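Local coordinates for Lmo1340 protein (Listeria monocytogenes, PDB 4NLM) that is of unknown function but folds as a YqgU-like six-bladed beta propeller and is probably a surface protein of the bacterium, at residues 206-209 / 215-218; 162-167 / 182-187; 174-179 / 211-216. All coordinates share one frame; numbering follows the deposited sequence. Where two conformers were deposited one is given.

How the interactions relate
The three contacts lie on two neighbouring blades of the propeller and on the chain that joins them. Interaction 1 pairs the two outer strands of one blade, 203-209 and 212-223. Interaction 2 joins strand 159-166 of the preceding blade to 182-184, at the other edge of the same sheet as interaction 1. Interaction 3 ties the loop between the blades to the corner at 213-215, at the start of strand 212-223, and shares Thr215 and Lys216 with interaction 1. Their centres lie about 8 Å (1 and 3), 11 Å (2 and 3) and 14 Å (1 and 2) apart. Along the chain, interaction 2 closes before interaction 1 opens. Interactions 2 and 3 link the blades.

Interaction 1: 206-209 / 215-218; sequences YLQD and TKNL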
ATOM      1  N   TYR A 206     -16.811 -10.254   4.451  1.00 14.36           N
ATOM      2  CA  TYR A 206     -16.927 -11.204   5.534  1.00 16.05           C
ATOM      3  C   TYR A 206     -15.770 -11.050   6.502  1.00 16.23           C
ATOM      4  O   TYR A 206     -14.650 -10.759   6.114  1.00 16.78           O
ATOM      5  CB  TYR A 206     -16.910 -12.635   4.982  1.00 17.92           C
ATOM      6  CG  TYR A 206     -18.192 -13.021   4.318  1.00 19.06           C
ATOM      7  CD1 TYR A 206     -18.414 -12.730   2.995  1.00 18.33           C
ATOM      8  CD2 TYR A 206     -19.180 -13.698   5.016  1.00 23.39           C
ATOM      9  CE1 TYR A 206     -19.591 -13.079   2.368  1.00 23.62           C
ATOM     10  CE2 TYR A 206     -20.368 -14.054   4.397  1.00 28.92           C
ATOM     11  CZ  TYR A 206     -20.567 -13.730   3.073  1.00 28.23           C
ATOM     12  OH  TYR A 206     -21.734 -14.080   2.435  1.00 35.72           O
ATOM     13  N   LEU A 207     -16.068 -11.270   7.782  1.00 17.88           N
ATOM     14  CA  LEU A 207     -15.080 -11.275   8.857  1.00 16.37           C
ATOM     15  C   LEU A 207     -14.926 -12.724   9.331  1.00 17.83           C
ATOM     16  O   LEU A 207     -15.916 -13.449   9.459  1.00 19.02           O
ATOM     17  CB  LEU A 207     -15.558 -10.461  10.054  1.00 20.01           C
ATOM     18  CG  LEU A 207     -14.599 -10.318  11.238  1.00 18.83           C
ATOM     19  CD1 LEU A 207     -13.329  -9.578  10.836  1.00 19.42           C
ATOM     20  CD2 LEU A 207     -15.274  -9.580  12.391  1.00 22.13           C
ATOM     21  N   GLN A 208     -13.699 -13.146   9.581  1.00 15.34           N
ATOM     22  CA  GLN A 208     -13.454 -14.497  10.091  1.00 16.10           C
ATOM     23  C   GLN A 208     -12.180 -14.541  10.882  1.00 17.01           C
ATOM     24  O   GLN A 208     -11.266 -13.753  10.695  1.00 16.50           O
ATOM     25  CB  GLN A 208     -13.320 -15.487   8.937  1.00 18.25           C
ATOM     26  CG  GLN A 208     -12.381 -15.011   7.836  1.00 20.43           C
ATOM     27  CD  GLN A 208     -13.087 -14.710   6.511  1.00 18.84           C
ATOM     28  OE1 GLN A 208     -13.701 -15.628   5.934  1.00 23.73           O
ATOM     29  NE2 GLN A 208     -12.975 -13.455   5.989  1.00 19.13           N
ATOM     30  N   ASP A 209     -12.137 -15.480  11.814  1.00 16.94           N
ATOM     31  CA  ASP A 209     -10.930 -15.764  12.559  1.00 17.78           C
ATOM     32  C   ASP A 209     -10.104 -16.723  11.701  1.00 19.61           C
ATOM     33  O   ASP A 209     -10.616 -17.722  11.218  1.00 20.57           O
ATOM     34  CB  ASP A 209     -11.290 -16.380  13.907  1.00 20.90           C
ATOM     35  CG  ASP A 209     -10.099 -16.504  14.838  1.00 27.22           C
ATOM     36  OD1 ASP A 209      -9.096 -17.135  14.455  1.00 26.09           O
ATOM     37  OD2 ASP A 209     -10.167 -15.942  15.951  1.00 32.89           O
ATOM     38  N   THR A 215     -16.107 -19.548  11.655  1.00 29.63           N
ATOM     39  CA  THR A 215     -16.406 -18.234  12.242  1.00 32.29           C
ATOM     40  C   THR A 215     -16.819 -17.171  11.213  1.00 29.65           C
ATOM     41  O   THR A 215     -17.186 -16.070  11.602  1.00 30.33           O
ATOM     42  CB  THR A 215     -15.194 -17.660  13.014  1.00 31.54           C
ATOM     43  OG1 THR A 215     -14.114 -17.432  12.100  1.00 21.98           O
ATOM     44  CG2 THR A 215     -14.732 -18.596  14.105  1.00 28.08           C
ATOM     45  N   LYS A 216     -16.763 -17.508   9.926  1.00 28.70           N
ATOM     46  CA  LYS A 216     -17.105 -16.558   8.827  1.00 25.44           C
ATOM     47  C   LYS A 216     -18.482 -15.887   9.010  1.00 26.22           C
ATOM     48  O   LYS A 216     -19.499 -16.581   9.220  1.00 31.00           O
ATOM     49  CB  LYS A 216     -17.056 -17.341   7.518  1.00 32.94           C
ATOM     50  CG  LYS A 216     -17.642 -16.661   6.305  1.00 32.86           C
ATOM     51  CD  LYS A 216     -17.836 -17.709   5.220  1.00 35.81           C
ATOM     52  CE  LYS A 216     -18.633 -17.173   4.051  1.00 43.85           C
ATOM     53  NZ  LYS A 216     -17.829 -16.211   3.268  1.00 44.20           N
ATOM     54  N   ASN A 217     -18.515 -14.556   8.899  0.60 27.13           N
ATOM     55  CA  ASN A 217     -19.744 -13.786   9.080  0.60 28.34           C
ATOM     56  C   ASN A 217     -19.812 -12.543   8.190  0.60 27.53           C
ATOM     57  O   ASN A 217     -18.846 -11.781   8.089  0.60 20.71           O
ATOM     58  CB  ASN A 217     -19.862 -13.374  10.550  0.60 29.22           C
ATOM     59  CG  ASN A 217     -21.044 -12.459  10.822  0.60 39.88           C
ATOM     60  OD1 ASN A 217     -22.113 -12.640  10.244  0.60 42.59           O
ATOM     61  ND2 ASN A 217     -20.862 -11.475  11.698  0.60 40.69           N
ATOM     62  N   LEU A 218     -20.969 -12.344   7.563  1.00 25.68           N
ATOM     63  CA  LEU A 218     -21.212 -11.190   6.692  1.00 22.33           C
ATOM     64  C   LEU A 218     -21.238  -9.902   7.504  1.00 24.08           C
ATOM     65  O   LEU A 218     -22.025  -9.778   8.449  1.00 27.76           O
ATOM     66  CB  LEU A 218     -22.565 -11.340   6.001  1.00 25.87           C
ATOM     67  CG  LEU A 218     -23.035 -10.096   5.239  1.00 29.52           C
ATOM     68  CD1 LEU A 218     -22.202  -9.939   3.993  1.00 25.96           C
ATOM     69  CD2 LEU A 218     -24.511 -10.189   4.891  1.00 32.56           C
TER
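Lys216 lays its ammonium group on the ring of Tyr206. Lys216 NZ sits 3.2 Å from the centroid of the Tyr206 ring and 9° off the normal, a cation-pi contact over the middle of one face, with CE adding a CH-pi contact. The lysine chain runs extended from the backbone until its last torsion (chi4 72°) bends NZ down onto the ring. On the opposite face Leu218 CD1 lies toward the rim, and Leu218 CB is 3.8 Å from Tyr206 CE2, so the phenol ring is held between two residues of the outer strand. Thr215 fixes the turn end. Its OG1 takes the N-H of Asp209 (Thr215 OG1 to Asp209 N 2.8 Å) and gives its own proton to Asp212 O within the turn. Leu207 and Asn217 form the hydrogen-bonded pair of the hairpin: Leu207 N to Asn217 O is 2.8 Å and nearly straight (168°), whereas Asn217 N to Leu207 O, 2.9 Å, is more bent. Strand 189-194 flanks 203-209 on its other edge. There Tyr206 and Gln208 bond through the backbone to Ser192 and Val190, which leaves this hairpin as the outer half of a four-stranded propeller blade.

Interaction 2: 162-167 / 182-187; sequences IENWDY and ISWYGD
Trp184 turns the edge of its indole, not a face, to Asn164. Asn164 OD1 lies near the ring plane, 3.4 Å from Trp184 CZ2 and 3.6 Å from Trp184 CH2, on the six-membered ring. The amide and indole planes are 72° apart, and the two side chains meet at about a right angle, so the carboxamide stands across the rim of the ring. An oxygen beside the aromatic C-H edge is a mildly polar arrangement, probably helped by the slight positive charge of those hydrogens. Farther along the same rim, Trp184 NE1 bonds to Tyr140 O, which helps to set the rotation of the ring. Trp165 points away from 182-187 and takes no part; Tyr167 CB lies over the centre of its ring.

Two residues back on each strand, the isoleucines reach toward each other tip to tip. Ile162 CG2 and Ile182 CD1 are 4.0 Å apart, and Ile162 CD1 lies 4.2 Å from Ile182 CG2. In Ile182 the CG1 branch stands between the backbone N and carbonyl carbon (chi1 62°), which swings the long arm with CD1 toward strand 159-166.

The touching parts, 162-164 and 182-184, run within 13° of each other, but the backbones are not paired: Ile162 and Ile182 have their CA atoms 9.6 Å apart, and the side chains alone bridge the gap. All four residues are buried, in the packing of blade against blade. Ile182 also rests on Met150 and Val152 of strand 148-155, while Ile175 and Ile210 touch Asn164. Strand 159-166 belongs to the sheet that ends in 171-174. Strand 182-184 is the edge of the next one, and its Ser183 touches strand 225-229 of the blade beyond.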
ATOM      1  N   ILE A 162      -3.867 -18.903   0.344  1.00 11.61           N
ATOM      2  CA  ILE A 162      -3.527 -17.897   1.377  1.00 11.93           C
ATOM      3  C   ILE A 162      -2.881 -18.596   2.562  1.00 11.69           C
ATOM      4  O   ILE A 162      -3.361 -19.631   3.024  1.00 12.30           O
ATOM      5  CB  ILE A 162      -4.765 -17.147   1.872  1.00 12.75           C
ATOM      6  CG1 ILE A 162      -5.613 -16.670   0.687  1.00 14.88           C
ATOM      7  CG2 ILE A 162      -4.352 -15.972   2.759  1.00 15.09           C
ATOM      8  CD1 ILE A 162      -6.851 -15.946   1.151  1.00 18.54           C
ATOM      9  N   GLU A 163      -1.774 -18.043   3.026  1.00 11.03           N
ATOM     10  CA  GLU A 163      -1.062 -18.571   4.183  1.00 11.93           C
ATOM     11  C   GLU A 163      -0.648 -17.440   5.088  1.00 11.75           C
ATOM     12  O   GLU A 163      -0.577 -16.299   4.686  1.00 11.91           O
ATOM     13  CB  GLU A 163       0.184 -19.317   3.685  1.00 14.00           C
ATOM     14  CG  GLU A 163      -0.136 -20.597   2.930  1.00 14.49           C
ATOM     15  CD  GLU A 163       1.012 -21.092   2.061  1.00 15.20           C
ATOM     16  OE1 GLU A 163       1.275 -22.307   2.091  1.00 15.32           O
ATOM     17  OE2 GLU A 163       1.648 -20.286   1.356  1.00 19.10           O
ATOM     18  N   ASN A 164      -0.418 -17.775   6.336  1.00 12.96           N
ATOM     19  CA  ASN A 164       0.082 -16.854   7.345  1.00 14.09           C
ATOM     20  C   ASN A 164       1.399 -17.349   7.880  1.00 13.33           C
ATOM     21  O   ASN A 164       1.500 -18.480   8.358  1.00 15.19           O
ATOM     22  CB  ASN A 164      -0.890 -16.729   8.507  1.00 16.40           C
ATOM     23  CG  ASN A 164      -0.422 -15.744   9.564  1.00 17.28           C
ATOM     24  OD1 ASN A 164       0.089 -14.673   9.245  1.00 20.62           O
ATOM     25  ND2 ASN A 164      -0.608 -16.093  10.805  1.00 22.46           N
ATOM     26  N   TRP A 165       2.415 -16.512   7.795  1.00 15.11           N
ATOM     27  CA  TRP A 165       3.717 -16.790   8.326  1.00 14.03           C
ATOM     28  C   TRP A 165       4.004 -15.999   9.572  1.00 12.85           C
ATOM     29  O   TRP A 165       4.041 -14.776   9.477  1.00 13.07           O
ATOM     30  CB  TRP A 165       4.757 -16.453   7.265  1.00 14.42           C
ATOM     31  CG  TRP A 165       6.196 -16.745   7.633  1.00 14.72           C
ATOM     32  CD1 TRP A 165       6.669 -17.803   8.348  1.00 16.00           C
ATOM     33  CD2 TRP A 165       7.357 -15.988   7.222  1.00 13.82           C
ATOM     34  NE1 TRP A 165       8.055 -17.771   8.403  1.00 16.17           N
ATOM     35  CE2 TRP A 165       8.498 -16.669   7.719  1.00 15.90           C
ATOM     36  CE3 TRP A 165       7.540 -14.812   6.480  1.00 15.40           C
ATOM     37  CZ2 TRP A 165       9.788 -16.191   7.527  1.00 17.26           C
ATOM     38  CZ3 TRP A 165       8.839 -14.356   6.271  1.00 16.66           C
ATOM     39  CH2 TRP A 165       9.942 -15.047   6.779  1.00 16.64           C
ATOM     40  N   ASP A 166       4.123 -16.686  10.715  1.00 14.74           N
ATOM     41  CA  ASP A 166       4.587 -16.037  11.932  1.00 14.91           C
ATOM     42  C   ASP A 166       6.080 -16.252  11.897  1.00 14.61           C
ATOM     43  O   ASP A 166       6.571 -17.359  12.187  1.00 15.43           O
ATOM     44  CB  ASP A 166       3.988 -16.622  13.204  1.00 18.16           C
ATOM     45  CG  ASP A 166       4.425 -15.864  14.414  1.00 18.67           C
ATOM     46  OD1 ASP A 166       5.609 -15.418  14.446  1.00 17.66           O
ATOM     47  OD2 ASP A 166       3.599 -15.669  15.321  1.00 29.54           O
ATOM     48  N   TYR A 167       6.803 -15.223  11.478  1.00 12.86           N
ATOM     49  CA  TYR A 167       8.228 -15.398  11.232  1.00 13.62           C
ATOM     50  C   TYR A 167       9.052 -15.483  12.501  1.00 15.19           C
ATOM     51  O   TYR A 167      10.195 -15.912  12.464  1.00 18.27           O
ATOM     52  CB  TYR A 167       8.765 -14.321  10.287  1.00 14.03           C
ATOM     53  CG  TYR A 167       8.671 -12.911  10.808  1.00 14.23           C
ATOM     54  CD1 TYR A 167       9.607 -12.422  11.694  1.00 14.93           C
ATOM     55  CD2 TYR A 167       7.683 -12.038  10.334  1.00 14.95           C
ATOM     56  CE1 TYR A 167       9.532 -11.093  12.151  1.00 16.69           C
ATOM     57  CE2 TYR A 167       7.608 -10.729  10.763  1.00 18.77           C
ATOM     58  CZ  TYR A 167       8.522 -10.255  11.681  1.00 17.10           C
ATOM     59  OH  TYR A 167       8.428  -8.949  12.106  1.00 21.70           O
ATOM     60  N   ILE A 182      -8.331  -9.479   0.493  1.00 12.31           N
ATOM     61  CA  ILE A 182      -8.278  -9.604   1.941  1.00 12.94           C
ATOM     62  C   ILE A 182      -7.518  -8.498   2.654  1.00 12.74           C
ATOM     63  O   ILE A 182      -6.833  -7.686   2.027  1.00 14.83           O
ATOM     64  CB  ILE A 182      -7.567 -10.939   2.343  1.00 14.22           C
ATOM     65  CG1 ILE A 182      -6.133 -10.926   1.825  1.00 16.06           C
ATOM     66  CG2 ILE A 182      -8.338 -12.129   1.819  1.00 15.13           C
ATOM     67  CD1 ILE A 182      -5.351 -12.164   2.161  1.00 19.82           C
ATOM     68  N   SER A 183      -7.734  -8.428   3.964  0.50 11.94           N
ATOM     69  CA  SER A 183      -6.995  -7.534   4.827  0.50 12.82           C
ATOM     70  C   SER A 183      -7.053  -8.054   6.252  0.50 13.92           C
ATOM     71  O   SER A 183      -8.051  -8.631   6.662  0.50 14.02           O
ATOM     72  CB  SER A 183      -7.602  -6.142   4.831  0.50 16.61           C
ATOM     73  OG  SER A 183      -6.892  -5.297   5.720  0.50 18.54           O
ATOM     74  N   TRP A 184      -6.001  -7.839   7.020  1.00 12.74           N
ATOM     75  CA  TRP A 184      -6.072  -8.141   8.432  1.00 12.09           C
ATOM     76  C   TRP A 184      -7.062  -7.169   9.083  1.00 13.73           C
ATOM     77  O   TRP A 184      -7.245  -6.018   8.641  1.00 16.41           O
ATOM     78  CB  TRP A 184      -4.738  -7.926   9.096  1.00 13.15           C
ATOM     79  CG  TRP A 184      -3.706  -8.911   8.804  1.00 12.54           C
ATOM     80  CD1 TRP A 184      -2.624  -8.751   8.031  1.00 13.28           C
ATOM     81  CD2 TRP A 184      -3.609 -10.213   9.373  1.00 11.75           C
ATOM     82  NE1 TRP A 184      -1.843  -9.887   8.046  1.00 13.54           N
ATOM     83  CE2 TRP A 184      -2.444 -10.807   8.859  1.00 12.94           C
ATOM     84  CE3 TRP A 184      -4.405 -10.943  10.264  1.00 13.21           C
ATOM     85  CZ2 TRP A 184      -2.024 -12.069   9.245  1.00 13.62           C
ATOM     86  CZ3 TRP A 184      -4.014 -12.214  10.606  1.00 14.09           C
ATOM     87  CH2 TRP A 184      -2.826 -12.775  10.095  1.00 14.73           C
ATOM     88  N   TYR A 185      -7.659  -7.615  10.166  1.00 13.76           N
ATOM     89  CA  TYR A 185      -8.523  -6.751  10.957  1.00 16.37           C
ATOM     90  C   TYR A 185      -8.135  -6.767  12.438  1.00 19.25           C
ATOM     91  O   TYR A 185      -8.591  -5.938  13.195  1.00 29.88           O
ATOM     92  CB  TYR A 185     -10.001  -7.055  10.716  1.00 18.58           C
ATOM     93  CG  TYR A 185     -10.921  -6.009  11.318  1.00 23.48           C
ATOM     94  CD1 TYR A 185     -10.926  -4.689  10.839  1.00 22.40           C
ATOM     95  CD2 TYR A 185     -11.780  -6.330  12.341  1.00 25.08           C
ATOM     96  CE1 TYR A 185     -11.768  -3.728  11.387  1.00 27.84           C
ATOM     97  CE2 TYR A 185     -12.616  -5.383  12.900  1.00 32.81           C
ATOM     98  CZ  TYR A 185     -12.603  -4.092  12.426  1.00 30.80           C
ATOM     99  OH  TYR A 185     -13.446  -3.171  13.005  1.00 38.38           O
ATOM    100  N   GLY A 186      -7.229  -7.653  12.823  1.00 19.09           N
ATOM    101  CA  GLY A 186      -6.752  -7.774  14.194  1.00 19.85           C
ATOM    102  C   GLY A 186      -5.699  -8.882  14.266  1.00 16.83           C
ATOM    103  O   GLY A 186      -5.262  -9.418  13.240  1.00 18.99           O
ATOM    104  N   ASP A 187      -5.348  -9.255  15.494  1.00 18.05           N
ATOM    105  CA  ASP A 187      -4.347 -10.280  15.742  1.00 18.88           C
ATOM    106  C   ASP A 187      -4.654 -11.559  14.948  1.00 18.14           C
ATOM    107  O   ASP A 187      -3.769 -12.096  14.276  1.00 17.67           O
ATOM    108  CB  ASP A 187      -4.300 -10.563  17.248  1.00 20.11           C
ATOM    109  CG  ASP A 187      -3.205 -11.549  17.662  1.00 21.89           C
ATOM    110  OD1 ASP A 187      -2.182 -11.693  16.962  1.00 24.19           O
ATOM    111  OD2 ASP A 187      -3.364 -12.163  18.743  1.00 36.41           O
TER

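Interaction 3: 174-179 / 211-216; sequences KIDVAS and RDSATK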
ATOM      1  N   LYS A 174      -2.275 -22.377   6.966  1.00 16.38           N
ATOM      2  CA  LYS A 174      -3.192 -22.104   5.885  1.00 15.99           C
ATOM      3  C   LYS A 174      -4.327 -21.225   6.376  1.00 18.51           C
ATOM      4  O   LYS A 174      -4.777 -21.369   7.508  1.00 20.36           O
ATOM      5  CB  LYS A 174      -3.803 -23.387   5.361  1.00 18.65           C
ATOM      6  CG  LYS A 174      -2.769 -24.309   4.800  1.00 18.54           C
ATOM      7  CD  LYS A 174      -3.440 -25.563   4.316  1.00 26.70           C
ATOM      8  CE  LYS A 174      -2.391 -26.531   3.857  1.00 20.28           C
ATOM      9  NZ  LYS A 174      -1.578 -26.002   2.750  1.00 20.87           N
ATOM     10  N   ILE A 175      -4.784 -20.325   5.517  1.00 15.59           N
ATOM     11  CA  ILE A 175      -5.940 -19.463   5.805  1.00 16.80           C
ATOM     12  C   ILE A 175      -7.031 -19.879   4.828  1.00 16.88           C
ATOM     13  O   ILE A 175      -6.883 -19.725   3.603  1.00 17.42           O
ATOM     14  CB  ILE A 175      -5.602 -17.970   5.681  1.00 16.44           C
ATOM     15  CG1 ILE A 175      -4.533 -17.630   6.718  1.00 19.60           C
ATOM     16  CG2 ILE A 175      -6.844 -17.114   5.868  1.00 20.65           C
ATOM     17  CD1 ILE A 175      -4.241 -16.174   6.863  1.00 22.43           C
ATOM     18  N   ASP A 176      -8.121 -20.409   5.375  0.60 18.67           N
ATOM     19  CA  ASP A 176      -9.229 -20.917   4.582  0.60 19.06           C
ATOM     20  C   ASP A 176     -10.241 -19.813   4.312  0.60 20.86           C
ATOM     21  O   ASP A 176     -11.317 -19.760   4.911  0.60 23.68           O
ATOM     22  CB  ASP A 176      -9.887 -22.097   5.300  0.60 23.41           C
ATOM     23  CG  ASP A 176     -11.034 -22.706   4.508  0.60 24.32           C
ATOM     24  OD1 ASP A 176     -11.133 -22.478   3.284  0.60 26.81           O
ATOM     25  OD2 ASP A 176     -11.840 -23.430   5.128  0.60 31.34           O
ATOM     26  N   VAL A 177      -9.860 -18.924   3.410  1.00 19.20           N
ATOM     27  CA  VAL A 177     -10.694 -17.798   3.028  1.00 20.94           C
ATOM     28  C   VAL A 177     -10.850 -17.924   1.508  1.00 22.46           C
ATOM     29  O   VAL A 177      -9.874 -18.134   0.802  1.00 22.24           O
ATOM     30  CB  VAL A 177     -10.052 -16.490   3.531  1.00 18.69           C
ATOM     31  CG1 VAL A 177     -10.646 -15.289   2.826  1.00 23.26           C
ATOM     32  CG2 VAL A 177     -10.197 -16.362   5.034  1.00 21.53           C
ATOM     33  N   ALA A 178     -12.076 -17.751   1.023  1.00 26.10           N
ATOM     34  CA  ALA A 178     -12.415 -18.056  -0.358  1.00 27.15           C
ATOM     35  C   ALA A 178     -12.233 -16.928  -1.351  1.00 24.40           C
ATOM     36  O   ALA A 178     -12.824 -16.946  -2.424  1.00 31.08           O
ATOM     37  CB  ALA A 178     -13.854 -18.566  -0.418  1.00 35.21           C
ATOM     38  N   SER A 179     -11.418 -15.949  -1.004  1.00 19.10           N
ATOM     39  CA  SER A 179     -11.188 -14.822  -1.871  1.00 17.35           C
ATOM     40  C   SER A 179      -9.782 -14.313  -1.692  1.00 16.10           C
ATOM     41  O   SER A 179      -9.244 -14.359  -0.605  1.00 19.20           O
ATOM     42  CB  SER A 179     -12.170 -13.711  -1.536  1.00 17.65           C
ATOM     43  OG  SER A 179     -11.886 -12.533  -2.270  1.00 18.55           O
ATOM     44  N   ARG A 211      -8.054 -18.946  12.283  1.00 21.72           N
ATOM     45  CA  ARG A 211      -7.858 -20.267  12.828  1.00 22.50           C
ATOM     46  C   ARG A 211      -9.036 -21.190  12.540  1.00 25.84           C
ATOM     47  O   ARG A 211      -8.880 -22.419  12.568  1.00 29.51           O
ATOM     48  CB  ARG A 211      -7.670 -20.118  14.330  1.00 25.11           C
ATOM     49  CG  ARG A 211      -6.368 -19.416  14.695  1.00 28.36           C
ATOM     50  CD  ARG A 211      -6.301 -19.123  16.178  1.00 31.07           C
ATOM     51  NE  ARG A 211      -7.302 -18.141  16.575  1.00 30.70           N
ATOM     52  CZ  ARG A 211      -7.550 -17.735  17.819  1.00 36.34           C
ATOM     53  NH1 ARG A 211      -8.489 -16.816  18.015  1.00 35.73           N
ATOM     54  NH2 ARG A 211      -6.882 -18.229  18.860  1.00 39.33           N
ATOM     55  N   ASP A 212     -10.213 -20.615  12.290  1.00 29.24           N
ATOM     56  CA  ASP A 212     -11.426 -21.402  12.076  1.00 32.68           C
ATOM     57  C   ASP A 212     -12.408 -20.755  11.111  1.00 27.61           C
ATOM     58  O   ASP A 212     -13.101 -19.790  11.463  1.00 26.17           O
ATOM     59  CB  ASP A 212     -12.126 -21.610  13.421  1.00 33.04           C
ATOM     60  CG  ASP A 212     -13.411 -22.413  13.298  1.00 37.00           C
ATOM     61  OD1 ASP A 212     -13.617 -23.056  12.247  1.00 40.66           O
ATOM     62  OD2 ASP A 212     -14.209 -22.411  14.260  1.00 47.38           O
ATOM     63  N   SER A 213     -12.506 -21.309   9.904  1.00 29.79           N
ATOM     64  CA  SER A 213     -13.392 -20.739   8.887  1.00 30.95           C
ATOM     65  C   SER A 213     -14.875 -20.830   9.256  1.00 33.79           C
ATOM     66  O   SER A 213     -15.696 -20.140   8.669  1.00 32.46           O
ATOM     67  CB  SER A 213     -13.148 -21.382   7.521  1.00 37.34           C
ATOM     68  OG  SER A 213     -13.324 -22.785   7.582  1.00 44.99           O
ATOM     69  N   ALA A 214     -15.228 -21.664  10.229  1.00 31.85           N
ATOM     70  CA  ALA A 214     -16.622 -21.728  10.665  1.00 33.72           C
ATOM     71  C   ALA A 214     -17.069 -20.383  11.267  1.00 32.55           C
ATOM     72  O   ALA A 214     -18.263 -20.104  11.368  1.00 39.32           O
ATOM     73  CB  ALA A 214     -16.815 -22.859  11.666  1.00 38.92           C
ATOM     74  N   THR A 215     -16.107 -19.548  11.655  1.00 29.63           N
ATOM     75  CA  THR A 215     -16.406 -18.234  12.242  1.00 32.29           C
ATOM     76  C   THR A 215     -16.819 -17.171  11.213  1.00 29.65           C
ATOM     77  O   THR A 215     -17.186 -16.070  11.602  1.00 30.33           O
ATOM     78  CB  THR A 215     -15.194 -17.660  13.014  1.00 31.54           C
ATOM     79  OG1 THR A 215     -14.114 -17.432  12.100  1.00 21.98           O
ATOM     80  CG2 THR A 215     -14.732 -18.596  14.105  1.00 28.08           C
ATOM     81  N   LYS A 216     -16.763 -17.508   9.926  1.00 28.70           N
ATOM     82  CA  LYS A 216     -17.105 -16.558   8.827  1.00 25.44           C
ATOM     83  C   LYS A 216     -18.482 -15.887   9.010  1.00 26.22           C
ATOM     84  O   LYS A 216     -19.499 -16.581   9.220  1.00 31.00           O
ATOM     85  CB  LYS A 216     -17.056 -17.341   7.518  1.00 32.94           C
ATOM     86  CG  LYS A 216     -17.642 -16.661   6.305  1.00 32.86           C
ATOM     87  CD  LYS A 216     -17.836 -17.709   5.220  1.00 35.81           C
ATOM     88  CE  LYS A 216     -18.633 -17.173   4.051  1.00 43.85           C
ATOM     89  NZ  LYS A 216     -17.829 -16.211   3.268  1.00 44.20           N
TER
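Ser213 and Asp176 meet through one hydrogen bond, Ser213 OG giving its proton to Asp176 OD2 at 2.9 Å. The hydroxyl comes from above the carboxylate plane, 39° out of it. Asp176 carries its carboxylate fully anti to the backbone N (chi1 -178°), which carries OD2 out to the serine, while Ser213 OG stands between its own N and carbonyl carbon. Asp176 has two conformers, so how fully this bond is occupied is doubtful.

The turn that presents Ser213 is held by backbone bonds and by the side chain of Asp212. Asp212 OD1 accepts the N-H of Ala214 (Ala214 N to Asp212 OD1 2.9 Å), an Asx turn. Two successive type I turns carry the chain round the corner: Asp212 to Thr215, closed by Thr215 N to Asp212 O at 3.0 Å, and Ser213 to Lys216, closed by Lys216 N to Ser213 O at 3.1 Å. Across the contact, Asp176 is the centre of an inverse gamma turn, with a weak bond from Val177 N to Ile175 O at 3.1 Å.

The contact is at the surface. The loop after strand 171-174 of one blade leads to 182-184 of the next, Val177 packing inward on strand 189-194 and on Gln208 of 203-209, beside the corner at 213-215 where strand 212-223 starts.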